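Local coordinates for protein carbonic anhydrase (Trichomonas vaginalis, PDB 6Y04) that probably catalyses the reversible hydration of carbon dioxide to hydrogencarbonate, as a beta-class carbonic anhydrase with one zinc ion per subunit, at residues 74-77 / 78-82; 150-154 / 155-159. All coordinates share one frame; numbering follows the deposited sequence.

Contact 1 of 2, residues 74-77 / 78-82; sequences DIVV and SLLVS
The carbonyl oxygen Asp74 O is gripped twice by Ser78: Ser78 N lies 3.1 Å from Asp74 O and the hydroxyl Ser78 OG 2.9 Å from the same Asp74 O, reaching it from opposite faces of the carbonyl plane. This is the alpha-helical i to i+4 bond doubled by a serine side chain, in the first turns of helix 74-85, which follows strand 57-61 in the chain and leads on to the parallel strand 90-96, a beta-alpha-beta crossover. The hydroxyl can reach back because OG sits beside its own backbone N (chi1 -64°), although the donor remains tilted 33° from the plane. One turn later Ser82 repeats the pattern, its N and OG both donating to Ser78 O.

Ser78 OG also meets Ala63 N of the second subunit in a hydrogen bond, while the carboxylate of Asp74 takes Ile75 N and Trp133 NE1 of that subunit, and Val77 packs on the same Trp133. This side of the helix therefore belongs to the dimer interface. Ile75 and Leu79 turn instead to the sheet, resting on Ile60 of strand 57-61 and Val35 of strand 32-36, with Ile75 CG2 and Leu79 CD1 4.2 Å apart. Val76 and Leu80 run side by side, pointing the same way. Their chains meet through single methyls, Val76 CG1 lying 4.2 Å from Leu80 CD1, while Leu80 CG comes to 3.4 Å from Val76 O.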
loop_
_atom_site.group_PDB
_atom_site.type_symbol
_atom_site.label_atom_id
_atom_site.label_comp_id
_atom_site.label_asym_id
_atom_site.label_seq_id
_atom_site.Cartn_x
_atom_site.Cartn_y
_atom_site.Cartn_z
ATOM N N ASP A 74 7.726 5.672 -0.191
ATOM C CA ASP A 74 6.952 4.786 0.670
ATOM C C ASP A 74 7.140 3.336 0.214
ATOM O O ASP A 74 7.408 2.453 1.032
ATOM C CB ASP A 74 5.458 5.148 0.676
ATOM C CG ASP A 74 5.091 6.484 1.308
ATOM O OD1 ASP A 74 5.833 6.953 2.181
ATOM O OD2 ASP A 74 4.062 7.049 0.914
ATOM N N ILE A 75 7.010 3.101 -1.102
ATOM C CA ILE A 75 7.027 1.752 -1.646
ATOM C C ILE A 75 8.424 1.161 -1.480
ATOM O O ILE A 75 8.571 0.040 -0.995
ATOM C CB ILE A 75 6.513 1.698 -3.099
ATOM C CG1 ILE A 75 5.008 1.962 -3.161
ATOM C CG2 ILE A 75 6.850 0.359 -3.738
ATOM C CD1 ILE A 75 4.424 1.881 -4.559
ATOM N N VAL A 76 9.439 1.936 -1.853
ATOM C CA VAL A 76 10.815 1.475 -1.795
ATOM C C VAL A 76 11.187 1.099 -0.360
ATOM O O VAL A 76 11.712 0.018 -0.128
ATOM C CB VAL A 76 11.780 2.495 -2.431
ATOM C CG1 VAL A 76 13.209 2.278 -1.969
ATOM C CG2 VAL A 76 11.706 2.442 -3.952
ATOM N N VAL A 77 10.882 1.976 0.602
ATOM C CA VAL A 77 11.206 1.739 2.003
ATOM C C VAL A 77 10.549 0.440 2.478
ATOM O O VAL A 77 11.168 -0.344 3.199
ATOM C CB VAL A 77 10.806 2.943 2.885
ATOM C CG1 VAL A 77 10.845 2.634 4.379
ATOM C CG2 VAL A 77 11.653 4.162 2.565
ATOM N N SER A 78 9.291 0.226 2.066
ATOM C CA SER A 78 8.548 -0.988 2.369
ATOM C C SER A 78 9.304 -2.222 1.883
ATOM O O SER A 78 9.336 -3.236 2.573
ATOM C CB SER A 78 7.161 -0.933 1.782
ATOM O OG SER A 78 6.404 0.112 2.380
ATOM N N LEU A 79 9.924 -2.115 0.705
ATOM C CA LEU A 79 10.686 -3.219 0.143
ATOM C C LEU A 79 11.978 -3.458 0.927
ATOM O O LEU A 79 12.370 -4.608 1.121
ATOM C CB LEU A 79 10.950 -2.949 -1.344
ATOM C CG LEU A 79 9.695 -3.007 -2.218
ATOM C CD1 LEU A 79 9.971 -2.523 -3.630
ATOM C CD2 LEU A 79 9.091 -4.406 -2.220
ATOM N N LEU A 80 12.617 -2.373 1.392
ATOM C CA LEU A 80 13.849 -2.486 2.163
ATOM C C LEU A 80 13.565 -3.188 3.488
ATOM O O LEU A 80 14.314 -4.075 3.899
ATOM C CB LEU A 80 14.469 -1.100 2.394
ATOM C CG LEU A 80 14.894 -0.344 1.135
ATOM C CD1 LEU A 80 15.308 1.091 1.456
ATOM C CD2 LEU A 80 16.014 -1.072 0.407
ATOM N N VAL A 81 12.470 -2.786 4.139
ATOM C CA VAL A 81 12.056 -3.395 5.390
ATOM C C VAL A 81 11.725 -4.866 5.145
ATOM O O VAL A 81 12.123 -5.730 5.925
ATOM C CB VAL A 81 10.873 -2.636 6.025
ATOM C CG1 VAL A 81 10.356 -3.340 7.268
ATOM C CG2 VAL A 81 11.252 -1.196 6.355
ATOM N N SER A 82 11.004 -5.143 4.052
ATOM C CA SER A 82 10.623 -6.509 3.733
ATOM C C SER A 82 11.865 -7.391 3.628
ATOM O O SER A 82 11.904 -8.482 4.202
ATOM C CB SER A 82 9.799 -6.572 2.470
ATOM O OG SER A 82 8.524 -5.983 2.674
#

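Contact 2 of 2, residues 150-154 / 155-159; sequences CVREN and PLIPK
An Asx turn, Asn154 to Leu156, overlaps a type I beta turn, Asn154 to Ile157, just after helix 140-152. Asn154 supplies both acceptors. Asn154 OD1 takes Leu156 N at 3.0 Å, with the donor in the amide's carbonyl plane and an N-H...O angle of 159°, while Asn154 O takes Ile157 N at 3.1 Å, from well above the carbonyl plane. Holding CG opposite its own backbone N (chi1 -167°) carries the amide forward over the start of the turn; the other end, ND2, is bonded to Gly71 O.

A second link is made by Arg152, whose chain bends at chi2 and chi3 to bring the guanidinium back to the loop. Arg152 NH1 donates to Pro158 O at 3.2 Å, with that oxygen 20° out of the guanidinium plane, and Lys159 O lies over one face. A water at the edge, in the guanidinium plane, accepts from Arg152 NH1 at 2.8 Å and donates to both Arg152 O and Ile157 O, bridging helix end and loop. Arg152 NH2 is held by Ile161 O. On the apolar side of the contact, Val151 CG1 packs on Ile157 CD1 at 3.4 Å, the chains crossing at a slant. Val151 and Arg152 touch Ile163 of strand 163-168, whereas Leu156 and Ile157 lean on Leu80 of helix 74-85.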
loop_
_atom_site.group_PDB
_atom_site.type_symbol
_atom_site.label_atom_id
_atom_site.label_comp_id
_atom_site.label_asym_id
_atom_site.label_seq_id
_atom_site.Cartn_x
_atom_site.Cartn_y
_atom_site.Cartn_z
ATOM N N CYS A 150 13.152 0.097 -12.070
ATOM C CA CYS A 150 13.568 1.073 -11.070
ATOM C C CYS A 150 13.904 0.403 -9.739
ATOM O O CYS A 150 14.775 0.877 -9.017
ATOM C CB CYS A 150 12.541 2.186 -10.878
ATOM S SG CYS A 150 12.537 3.384 -12.242
ATOM N N VAL A 151 13.211 -0.691 -9.415
ATOM C CA VAL A 151 13.543 -1.451 -8.222
ATOM C C VAL A 151 14.894 -2.134 -8.435
ATOM O O VAL A 151 15.755 -2.095 -7.559
ATOM C CB VAL A 151 12.427 -2.439 -7.830
ATOM C CG1 VAL A 151 12.783 -3.225 -6.575
ATOM C CG2 VAL A 151 11.097 -1.730 -7.640
ATOM N N ARG A 152 15.080 -2.723 -9.624
ATOM C CA ARG A 152 16.311 -3.420 -9.977
ATOM C C ARG A 152 17.521 -2.496 -9.822
ATOM O O ARG A 152 18.507 -2.868 -9.191
ATOM C CB ARG A 152 16.190 -4.039 -11.375
ATOM C CG ARG A 152 17.440 -4.743 -11.886
ATOM C CD ARG A 152 18.234 -5.455 -10.800
ATOM N NE ARG A 152 17.724 -6.767 -10.417
ATOM C CZ ARG A 152 17.661 -7.229 -9.171
ATOM N NH1 ARG A 152 18.040 -6.481 -8.148
ATOM N NH2 ARG A 152 17.193 -8.440 -8.954
ATOM N N GLU A 153 17.427 -1.286 -10.386
ATOM C CA GLU A 153 18.548 -0.361 -10.462
ATOM C C GLU A 153 18.697 0.427 -9.165
ATOM O O GLU A 153 19.555 1.301 -9.077
ATOM C CB GLU A 153 18.412 0.552 -11.682
ATOM C CG GLU A 153 18.908 -0.112 -12.955
ATOM C CD GLU A 153 18.350 0.411 -14.272
ATOM O OE1 GLU A 153 17.950 1.598 -14.329
ATOM O OE2 GLU A 153 18.313 -0.378 -15.242
ATOM N N ASN A 154 17.854 0.115 -8.171
ATOM C CA ASN A 154 17.956 0.755 -6.869
ATOM C C ASN A 154 19.200 0.218 -6.164
ATOM O O ASN A 154 19.336 -0.990 -5.973
ATOM C CB ASN A 154 16.680 0.607 -6.031
ATOM C CG ASN A 154 16.654 1.518 -4.819
ATOM O OD1 ASN A 154 17.543 1.461 -3.978
ATOM N ND2 ASN A 154 15.639 2.358 -4.708
ATOM N N PRO A 155 20.142 1.102 -5.765
ATOM C CA PRO A 155 21.413 0.673 -5.177
ATOM C C PRO A 155 21.279 0.060 -3.785
ATOM O O PRO A 155 22.212 -0.559 -3.282
ATOM C CB PRO A 155 22.236 1.972 -5.113
ATOM C CG PRO A 155 21.205 3.079 -5.056
ATOM C CD PRO A 155 20.032 2.567 -5.865
ATOM N N LEU A 156 20.106 0.229 -3.168
ATOM C CA LEU A 156 19.887 -0.281 -1.826
ATOM C C LEU A 156 19.317 -1.699 -1.887
ATOM O O LEU A 156 19.150 -2.336 -0.850
ATOM C CB LEU A 156 18.943 0.656 -1.068
ATOM C CG LEU A 156 19.439 2.077 -0.794
ATOM C CD1 LEU A 156 18.625 2.716 0.316
ATOM C CD2 LEU A 156 20.919 2.100 -0.442
ATOM N N ILE A 157 19.021 -2.189 -3.097
ATOM C CA ILE A 157 18.358 -3.475 -3.249
ATOM C C ILE A 157 19.333 -4.495 -3.833
ATOM O O ILE A 157 19.875 -4.295 -4.920
ATOM C CB ILE A 157 17.037 -3.336 -4.037
ATOM C CG1 ILE A 157 15.968 -2.693 -3.152
ATOM C CG2 ILE A 157 16.566 -4.679 -4.577
ATOM C CD1 ILE A 157 14.696 -2.362 -3.863
ATOM N N PRO A 158 19.575 -5.627 -3.125
ATOM C CA PRO A 158 20.600 -6.596 -3.520
ATOM C C PRO A 158 20.301 -7.186 -4.895
ATOM O O PRO A 158 19.142 -7.268 -5.289
ATOM C CB PRO A 158 20.497 -7.708 -2.465
ATOM C CG PRO A 158 19.782 -7.074 -1.301
ATOM C CD PRO A 158 18.860 -6.036 -1.907
ATOM N N LYS A 159 21.357 -7.607 -5.598
ATOM C CA LYS A 159 21.253 -8.150 -6.945
ATOM C C LYS A 159 20.652 -9.554 -6.922
ATOM O O LYS A 159 20.139 -10.024 -7.938
ATOM C CB LYS A 159 22.627 -8.123 -7.624
ATOM C CG LYS A 159 23.227 -6.730 -7.785
ATOM C CD LYS A 159 22.343 -5.785 -8.583
ATOM C CE LYS A 159 23.017 -4.483 -8.963
ATOM N NZ LYS A 159 22.172 -3.715 -9.912
HETATM O O HOH W 1 19.639 -4.346 -7.475
#

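Contact 1 precedes contact 2 along the chain, with strand 90-96 and helices 106-115, 120-134 and most of 140-152 between them, yet their centres lie only 11 Å apart. They touch directly: Leu80 CD2 is 3.6 Å from Leu156 O, Val76 CG1 3.7 Å from Asn154 ND2, and Leu79 CD1 4.1 Å from Val151 CG1. Leu79 of helix 74-85 reaches both strand 32-36 of the sheet and Val151 of helix 140-152, while Val76 and Leu80 meet the loop that follows. Both contacts also touch the second subunit, so this joint between distant chain regions borders the dimer interface. Contact 1 lies nearer the chain's centre, with the zinc about 11 Å from the side chain of Ile75; contact 2 lies farther out.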